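Local coordinates for Mlr6093 protein (Mesorhizobium loti, PDB 2QJ8), which is probably a zinc-dependent hydrolase of the succinylglutamate desuccinylase/aspartoacylase family, acting on ester bonds or on carbon-nitrogen bonds of linear amides, at residues L35-C40 / R80-P85; G52-N57 / G103-R108. All coordinates share one frame; numbering follows the deposited sequence.

Contact 1 of 2, residues L35-C40 / R80-P85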
ATOM      1  N   LEU A  35      -1.375  17.174 -19.786  1.00 28.27           N
ATOM      2  CA  LEU A  35      -1.848  16.987 -18.419  1.00 26.64           C
ATOM      3  C   LEU A  35      -3.169  17.709 -18.256  1.00 24.41           C
ATOM      4  O   LEU A  35      -3.198  18.908 -18.431  1.00 25.41           O
ATOM      5  CB  LEU A  35      -0.839  17.575 -17.422  1.00 26.83           C
ATOM      6  CG  LEU A  35       0.484  16.853 -17.124  1.00 29.74           C
ATOM      7  CD1 LEU A  35       1.187  16.322 -18.333  1.00 31.49           C
ATOM      8  CD2 LEU A  35       1.404  17.812 -16.296  1.00 29.35           C
ATOM      9  N   PRO A  36      -4.277  16.992 -17.954  1.00 26.35           N
ATOM     10  CA  PRO A  36      -5.534  17.729 -17.752  1.00 25.75           C
ATOM     11  C   PRO A  36      -5.499  18.743 -16.609  1.00 25.28           C
ATOM     12  O   PRO A  36      -4.886  18.491 -15.564  1.00 26.38           O
ATOM     13  CB  PRO A  36      -6.558  16.630 -17.460  1.00 23.20           C
ATOM     14  CG  PRO A  36      -6.016  15.410 -18.083  1.00 31.01           C
ATOM     15  CD  PRO A  36      -4.503  15.540 -17.848  1.00 25.88           C
ATOM     16  N   VAL A  37      -6.147  19.886 -16.843  1.00 25.93           N
ATOM     17  CA  VAL A  37      -6.185  20.994 -15.913  1.00 25.55           C
ATOM     18  C   VAL A  37      -7.628  21.505 -15.822  1.00 25.29           C
ATOM     19  O   VAL A  37      -8.367  21.546 -16.821  1.00 24.74           O
ATOM     20  CB  VAL A  37      -5.242  22.152 -16.384  1.00 26.22           C
ATOM     21  CG1 VAL A  37      -5.374  23.389 -15.472  1.00 25.65           C
ATOM     22  CG2 VAL A  37      -3.806  21.679 -16.440  1.00 22.17           C
ATOM     23  N   PHE A  38      -8.024  21.844 -14.610  1.00 24.49           N
ATOM     24  CA  PHE A  38      -9.304  22.443 -14.306  1.00 22.74           C
ATOM     25  C   PHE A  38      -9.008  23.844 -13.773  1.00 26.81           C
ATOM     26  O   PHE A  38      -8.033  24.024 -13.034  1.00 27.85           O
ATOM     27  CB  PHE A  38      -9.999  21.618 -13.238  1.00 25.66           C
ATOM     28  CG  PHE A  38     -11.078  22.345 -12.486  1.00 23.35           C
ATOM     29  CD1 PHE A  38     -12.388  22.302 -12.916  1.00 28.34           C
ATOM     30  CD2 PHE A  38     -10.781  23.021 -11.293  1.00 27.96           C
ATOM     31  CE1 PHE A  38     -13.386  22.931 -12.191  1.00 27.98           C
ATOM     32  CE2 PHE A  38     -11.766  23.657 -10.577  1.00 30.84           C
ATOM     33  CZ  PHE A  38     -13.061  23.619 -11.018  1.00 25.44           C
ATOM     34  N   SER A  39      -9.816  24.830 -14.156  1.00 26.35           N
ATOM     35  CA  SER A  39      -9.690  26.163 -13.575  1.00 29.13           C
ATOM     36  C   SER A  39     -11.091  26.762 -13.330  1.00 30.66           C
ATOM     37  O   SER A  39     -11.965  26.646 -14.182  1.00 30.08           O
ATOM     38  CB  SER A  39      -8.820  27.050 -14.442  1.00 30.25           C
ATOM     39  OG  SER A  39      -8.703  28.330 -13.866  1.00 40.19           O
ATOM     40  N   CYS A  40     -11.310  27.319 -12.136  1.00 28.50           N
ATOM     41  CA  CYS A  40     -12.588  27.965 -11.789  1.00 29.57           C
ATOM     42  C   CYS A  40     -12.264  29.410 -11.445  1.00 28.56           C
ATOM     43  O   CYS A  40     -11.632  29.676 -10.453  1.00 26.82           O
ATOM     44  CB  CYS A  40     -13.290  27.252 -10.658  1.00 26.80           C
ATOM     45  SG  CYS A  40     -14.995  27.845 -10.318  1.00 29.10           S
ATOM     46  N   ARG A  80      -9.507  32.539  -7.962  1.00 26.61           N
ATOM     47  CA  ARG A  80      -9.210  31.559  -8.969  1.00 30.89           C
ATOM     48  C   ARG A  80      -8.513  30.332  -8.345  1.00 27.37           C
ATOM     49  O   ARG A  80      -7.547  30.475  -7.624  1.00 24.18           O
ATOM     50  CB  ARG A  80      -8.332  32.160 -10.084  1.00 31.61           C
ATOM     51  CG  ARG A  80      -8.207  31.228 -11.338  1.00 38.52           C
ATOM     52  CD  ARG A  80      -7.090  31.697 -12.257  1.00 41.27           C
ATOM     53  NE  ARG A  80      -7.471  32.893 -12.988  1.00 58.69           N
ATOM     54  CZ  ARG A  80      -6.648  33.805 -13.512  1.00 52.70           C
ATOM     55  NH1 ARG A  80      -5.323  33.762 -13.351  1.00 49.45           N
ATOM     56  NH2 ARG A  80      -7.192  34.827 -14.173  1.00 56.53           N
ATOM     57  N   ILE A  81      -9.038  29.146  -8.655  1.00 25.58           N
ATOM     58  CA  ILE A  81      -8.489  27.862  -8.211  1.00 24.64           C
ATOM     59  C   ILE A  81      -8.164  27.043  -9.435  1.00 25.90           C
ATOM     60  O   ILE A  81      -9.033  26.797 -10.280  1.00 24.80           O
ATOM     61  CB  ILE A  81      -9.451  27.063  -7.293  1.00 25.37           C
ATOM     62  CG1 ILE A  81      -9.761  27.883  -6.049  1.00 23.22           C
ATOM     63  CG2 ILE A  81      -8.773  25.696  -6.926  1.00 25.70           C
ATOM     64  CD1 ILE A  81     -10.832  27.293  -5.118  1.00 23.33           C
ATOM     65  N   ILE A  82      -6.893  26.670  -9.570  1.00 23.60           N
ATOM     66  CA  ILE A  82      -6.443  25.831 -10.660  1.00 22.55           C
ATOM     67  C   ILE A  82      -6.132  24.461 -10.031  1.00 24.15           C
ATOM     68  O   ILE A  82      -5.578  24.402  -8.945  1.00 23.55           O
ATOM     69  CB  ILE A  82      -5.143  26.402 -11.359  1.00 21.01           C
ATOM     70  CG1 ILE A  82      -5.356  27.833 -11.896  1.00 23.84           C
ATOM     71  CG2 ILE A  82      -4.726  25.496 -12.475  1.00 20.59           C
ATOM     72  CD1 ILE A  82      -4.022  28.527 -12.399  1.00 21.53           C
ATOM     73  N   ILE A  83      -6.525  23.370 -10.699  1.00 23.65           N
ATOM     74  CA  ILE A  83      -6.270  22.001 -10.196  1.00 22.18           C
ATOM     75  C   ILE A  83      -5.694  21.111 -11.279  1.00 23.97           C
ATOM     76  O   ILE A  83      -6.232  21.086 -12.400  1.00 23.18           O
ATOM     77  CB  ILE A  83      -7.553  21.297  -9.624  1.00 20.05           C
ATOM     78  CG1 ILE A  83      -8.215  22.141  -8.528  1.00 23.45           C
ATOM     79  CG2 ILE A  83      -7.205  19.907  -9.043  1.00 23.57           C
ATOM     80  CD1 ILE A  83      -9.613  21.628  -8.009  1.00 19.06           C
ATOM     81  N   VAL A  84      -4.585  20.428 -10.942  1.00 25.36           N
ATOM     82  CA  VAL A  84      -3.933  19.434 -11.820  0.50 26.35           C
ATOM     83  C   VAL A  84      -3.897  18.131 -10.998  1.00 24.97           C
ATOM     84  O   VAL A  84      -2.995  17.922 -10.190  1.00 26.62           O
ATOM     85  CB  VAL A  84      -2.557  19.905 -12.376  0.50 26.29           C
ATOM     86  CG1 VAL A  84      -1.684  20.505 -11.304  0.50 36.96           C
ATOM     87  CG2 VAL A  84      -1.847  18.772 -13.131  0.50 26.42           C
ATOM     88  N   PRO A  85      -4.939  17.253 -11.165  1.00 25.71           N
ATOM     89  CA  PRO A  85      -5.001  16.056 -10.312  1.00 25.85           C
ATOM     90  C   PRO A  85      -3.862  15.078 -10.372  1.00 25.03           C
ATOM     91  O   PRO A  85      -3.571  14.497  -9.333  1.00 24.15           O
ATOM     92  CB  PRO A  85      -6.376  15.398 -10.677  1.00 24.33           C
ATOM     93  CG  PRO A  85      -7.166  16.543 -11.223  1.00 27.93           C
ATOM     94  CD  PRO A  85      -6.117  17.269 -12.054  1.00 24.24           C
TER
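With CG of Phe-38 anti to its backbone N (chi1 160°) and CG1 of Ile-83 anti to its carbonyl carbon (chi1 -55°), the two side chains lie side by side and point the same way. They sit on neighbouring antiparallel strands, 35-40 and 80-84, whose axes approach to 4.7 Å. Strand 79-84 pairs in parallel with 47-52 on its other edge, so this is the antiparallel flank of the mixed sheet in a zinc-exopeptidase-like α/β domain. Phe-38 and Ile-83 form a hydrogen-bonded pair: Phe-38 N to Ile-83 O and Ile-83 N to Phe-38 O are both 2.9 Å and nearly straight. Cys-40 and Ile-81 repeat the pattern, with Cys-40 N to Ile-81 O at 3.0 Å. The CD1 methyl of Ile-83 lies 3.8 Å from CD2 of the Phe-38 ring, which it meets obliquely. A wide ring and a branched chain suit this face because it is buried: Val-69, Leu-68 and Leu-72 of helix 60-75 cover it, and Leu-293 of the second subunit packs on Phe-38. On the reverse face Ser-39 and Ile-82 form a non-hydrogen-bonded pair, CA to CA 4.4 Å. A small serine suits this spot, for Arg-80 CG and Ile-82 CG1 both come to 3.9 Å from Ser-39 OG. The guanidinium of Arg-80 reaches on to a salt bridge with Asp-13, so a long, flexible residue fits this margin. Val-37 suits the same face through its compact β-branch, with CG1 resting 3.7 Å from Ile-82 CG2.

Contact 2 of 2, residues G52-N57 / G103-R108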
ATOM      1  N   GLY A  52      -1.883  17.098  -7.446  1.00 28.29           N
ATOM      2  CA  GLY A  52      -1.842  15.697  -6.991  1.00 27.25           C
ATOM      3  C   GLY A  52      -0.925  14.907  -7.897  1.00 25.51           C
ATOM      4  O   GLY A  52      -0.504  15.398  -8.939  1.00 25.23           O
ATOM      5  N   GLY A  53      -0.615  13.683  -7.510  1.00 25.85           N
ATOM      6  CA  GLY A  53       0.085  12.767  -8.402  1.00 25.48           C
ATOM      7  C   GLY A  53       1.505  13.061  -8.782  1.00 26.70           C
ATOM      8  O   GLY A  53       1.913  12.712  -9.868  1.00 23.47           O
ATOM      9  N   ASN A  54       2.255  13.726  -7.904  1.00 30.02           N
ATOM     10  CA  ASN A  54       3.695  13.891  -8.121  1.00 31.26           C
ATOM     11  C   ASN A  54       4.349  12.512  -8.128  1.00 31.78           C
ATOM     12  O   ASN A  54       5.346  12.318  -8.811  1.00 31.20           O
ATOM     13  CB  ASN A  54       4.356  14.743  -7.031  1.00 30.99           C
ATOM     14  CG  ASN A  54       5.874  14.820  -7.209  1.00 36.32           C
ATOM     15  OD1 ASN A  54       6.345  15.519  -8.085  1.00 31.61           O
ATOM     16  ND2 ASN A  54       6.636  14.097  -6.382  1.00 35.71           N
ATOM     17  N   HIS A  55       3.813  11.588  -7.316  1.00 30.42           N
ATOM     18  CA  HIS A  55       4.295  10.208  -7.269  1.00 30.23           C
ATOM     19  C   HIS A  55       3.215   9.286  -7.769  1.00 29.26           C
ATOM     20  O   HIS A  55       2.056   9.540  -7.559  1.00 30.98           O
ATOM     21  CB  HIS A  55       4.726   9.823  -5.869  1.00 29.11           C
ATOM     22  CG  HIS A  55       5.870  10.635  -5.353  1.00 28.64           C
ATOM     23  ND1 HIS A  55       7.147  10.553  -5.882  1.00 30.06           N
ATOM     24  CD2 HIS A  55       5.941  11.522  -4.335  1.00 25.17           C
ATOM     25  CE1 HIS A  55       7.937  11.386  -5.224  1.00 31.04           C
ATOM     26  NE2 HIS A  55       7.236  11.970  -4.272  1.00 27.51           N
ATOM     27  N   GLY A  56       3.591   8.191  -8.396  1.00 31.67           N
ATOM     28  CA  GLY A  56       2.596   7.314  -9.012  1.00 36.80           C
ATOM     29  C   GLY A  56       1.868   6.217  -8.247  1.00 40.05           C
ATOM     30  O   GLY A  56       0.900   5.620  -8.758  1.00 44.15           O
ATOM     31  N   ASN A  57       2.293   5.973  -7.030  1.00 39.68           N
ATOM     32  CA  ASN A  57       1.687   4.932  -6.219  1.00 40.93           C
ATOM     33  C   ASN A  57       0.741   5.496  -5.114  1.00 38.07           C
ATOM     34  O   ASN A  57       0.519   4.838  -4.105  1.00 39.66           O
ATOM     35  CB  ASN A  57       2.806   3.981  -5.705  1.00 42.33           C
ATOM     36  CG  ASN A  57       4.068   4.729  -5.125  1.00 44.14           C
ATOM     37  OD1 ASN A  57       4.048   5.943  -4.840  1.00 42.55           O
ATOM     38  ND2 ASN A  57       5.154   3.961  -4.923  1.00 43.04           N
ATOM     39  N   GLY A 103      13.765   8.482 -14.333  1.00 29.11           N
ATOM     40  CA  GLY A 103      14.065   8.092 -12.949  1.00 29.35           C
ATOM     41  C   GLY A 103      13.997   9.221 -11.934  1.00 29.90           C
ATOM     42  O   GLY A 103      14.257   8.980 -10.756  1.00 31.64           O
ATOM     43  N   LYS A 104      13.576  10.428 -12.346  1.00 29.91           N
ATOM     44  CA  LYS A 104      13.611  11.598 -11.473  1.00 26.33           C
ATOM     45  C   LYS A 104      12.318  11.819 -10.720  1.00 26.95           C
ATOM     46  O   LYS A 104      11.209  11.514 -11.186  1.00 29.93           O
ATOM     47  CB  LYS A 104      13.997  12.875 -12.251  1.00 24.60           C
ATOM     48  CG  LYS A 104      15.315  12.766 -13.031  1.00 25.14           C
ATOM     49  CD  LYS A 104      15.683  14.017 -13.852  1.00 28.20           C
ATOM     50  CE  LYS A 104      17.007  13.779 -14.565  1.00 25.76           C
ATOM     51  NZ  LYS A 104      17.356  14.813 -15.586  1.00 26.46           N
ATOM     52  N   ASN A 105      12.486  12.331  -9.517  1.00 27.62           N
ATOM     53  CA  ASN A 105      11.398  12.751  -8.641  1.00 26.75           C
ATOM     54  C   ASN A 105      11.098  14.158  -9.102  1.00 25.77           C
ATOM     55  O   ASN A 105      11.910  15.081  -8.941  1.00 29.58           O
ATOM     56  CB  ASN A 105      11.855  12.666  -7.185  1.00 28.43           C
ATOM     57  CG  ASN A 105      10.855  13.219  -6.181  1.00 30.79           C
ATOM     58  OD1 ASN A 105       9.805  13.789  -6.503  1.00 43.07           O
ATOM     59  ND2 ASN A 105      11.176  13.004  -4.925  1.00 39.06           N
ATOM     60  N   LEU A 106       9.944  14.281  -9.741  1.00 26.40           N
ATOM     61  CA  LEU A 106       9.455  15.508 -10.353  1.00 29.58           C
ATOM     62  C   LEU A 106       9.484  16.729  -9.420  1.00 31.12           C
ATOM     63  O   LEU A 106       9.816  17.843  -9.847  1.00 31.69           O
ATOM     64  CB  LEU A 106       8.032  15.254 -10.901  1.00 29.12           C
ATOM     65  CG  LEU A 106       7.219  16.410 -11.476  1.00 32.45           C
ATOM     66  CD1 LEU A 106       7.978  17.008 -12.638  1.00 31.90           C
ATOM     67  CD2 LEU A 106       5.816  15.933 -11.913  1.00 32.06           C
ATOM     68  N   ASN A 107       9.125  16.495  -8.170  1.00 38.11           N
ATOM     69  CA  ASN A 107       9.123  17.521  -7.137  1.00 42.39           C
ATOM     70  C   ASN A 107      10.527  18.071  -6.876  1.00 40.71           C
ATOM     71  O   ASN A 107      10.684  19.301  -6.871  1.00 41.71           O
ATOM     72  CB  ASN A 107       8.469  16.978  -5.858  1.00 43.87           C
ATOM     73  CG  ASN A 107       8.295  18.033  -4.777  1.00 51.44           C
ATOM     74  OD1 ASN A 107       9.259  18.439  -4.122  1.00 58.64           O
ATOM     75  ND2 ASN A 107       7.050  18.432  -4.540  1.00 53.78           N
ATOM     76  N   ARG A 108      11.537  17.198  -6.727  1.00 38.12           N
ATOM     77  CA  ARG A 108      12.898  17.701  -6.443  0.50 37.37           C
ATOM     78  C   ARG A 108      13.587  18.402  -7.612  1.00 36.25           C
ATOM     79  O   ARG A 108      14.561  19.135  -7.380  1.00 32.30           O
ATOM     80  CB  ARG A 108      13.872  16.697  -5.771  0.50 38.91           C
ATOM     81  CG  ARG A 108      14.112  15.391  -6.472  0.50 39.11           C
ATOM     82  CD  ARG A 108      15.450  14.699  -6.109  0.50 38.66           C
ATOM     83  NE  ARG A 108      15.411  13.253  -6.400  0.50 40.68           N
ATOM     84  CZ  ARG A 108      15.465  12.675  -7.613  0.50 35.47           C
ATOM     85  NH1 ARG A 108      15.556  13.384  -8.750  0.50 16.13           N
ATOM     86  NH2 ARG A 108      15.388  11.343  -7.697  0.50 41.03           N
TER
HETATM   87  O   HOH W   1       7.960  11.896  -8.942  1.00 20.91           O
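Asn-54 reaches across to Asn-105 with a nearly straight hydrogen bond, ND2 to OD1 at 3.2 Å, and the acceptor lies close to the plane of the Asn-54 amide. This is the tightly packed part, where two loops of the catalytic domain meet mainly through side-chain amides. With CG anti to its own backbone N (chi1 176°), Asn-54 lays its amide against residues 105-107, and OD1 comes to 2.9 Å from Asn-107 N. Asparagine suits the place because its ND2 is a donor and its short, flat amide fits close to Leu-106 CB and Asn-107 CB. An alanine in place of Asn-54 would probably leave Asn-105 OD1 without this donor and its amide freer to turn. The join is looser at the backbone, where a water spans the gap, donating to Asn-54 O at 2.7 Å and accepting from Leu-106 N at 3.2 Å. Asn-54, His-55 and Leu-106 are buried, whereas Asn-105 and Asn-107 are partly exposed. His-55 brings CE1 to 3.3 Å from Asn-105 OD1, and its ND1 is held by Arg-97 O. It begins a sequence matching the HxxE motif that binds zinc in this family, so it is probably a metal ligand; Asn-107 and Arg-108 resemble the substrate-binding Asn-Arg pair of aspartoacylases. The amide bond and the water thus set against each other two loops whose motifs suggest metal-binding and substrate-binding roles.

Overall arrangement
Strand 47-52 connects the two contacts: it runs parallel to strand 79-84 of contact 1 and leads directly into the 52-57 loop of contact 2. The nearest link is Val-84 O to Gly-52 N, a probable hydrogen bond of 3.1 Å, although the centres of the contacts are about 18 Å apart. Contact 2 is the more central, about 10 Å from the centre of the chain against about 17 Å for contact 1. Contact 1 also borders the second subunit, whereas no other chain touches contact 2. Thus a hydrophobic sheet flank near the dimer interface is tied to polar loops that probably frame the zinc site.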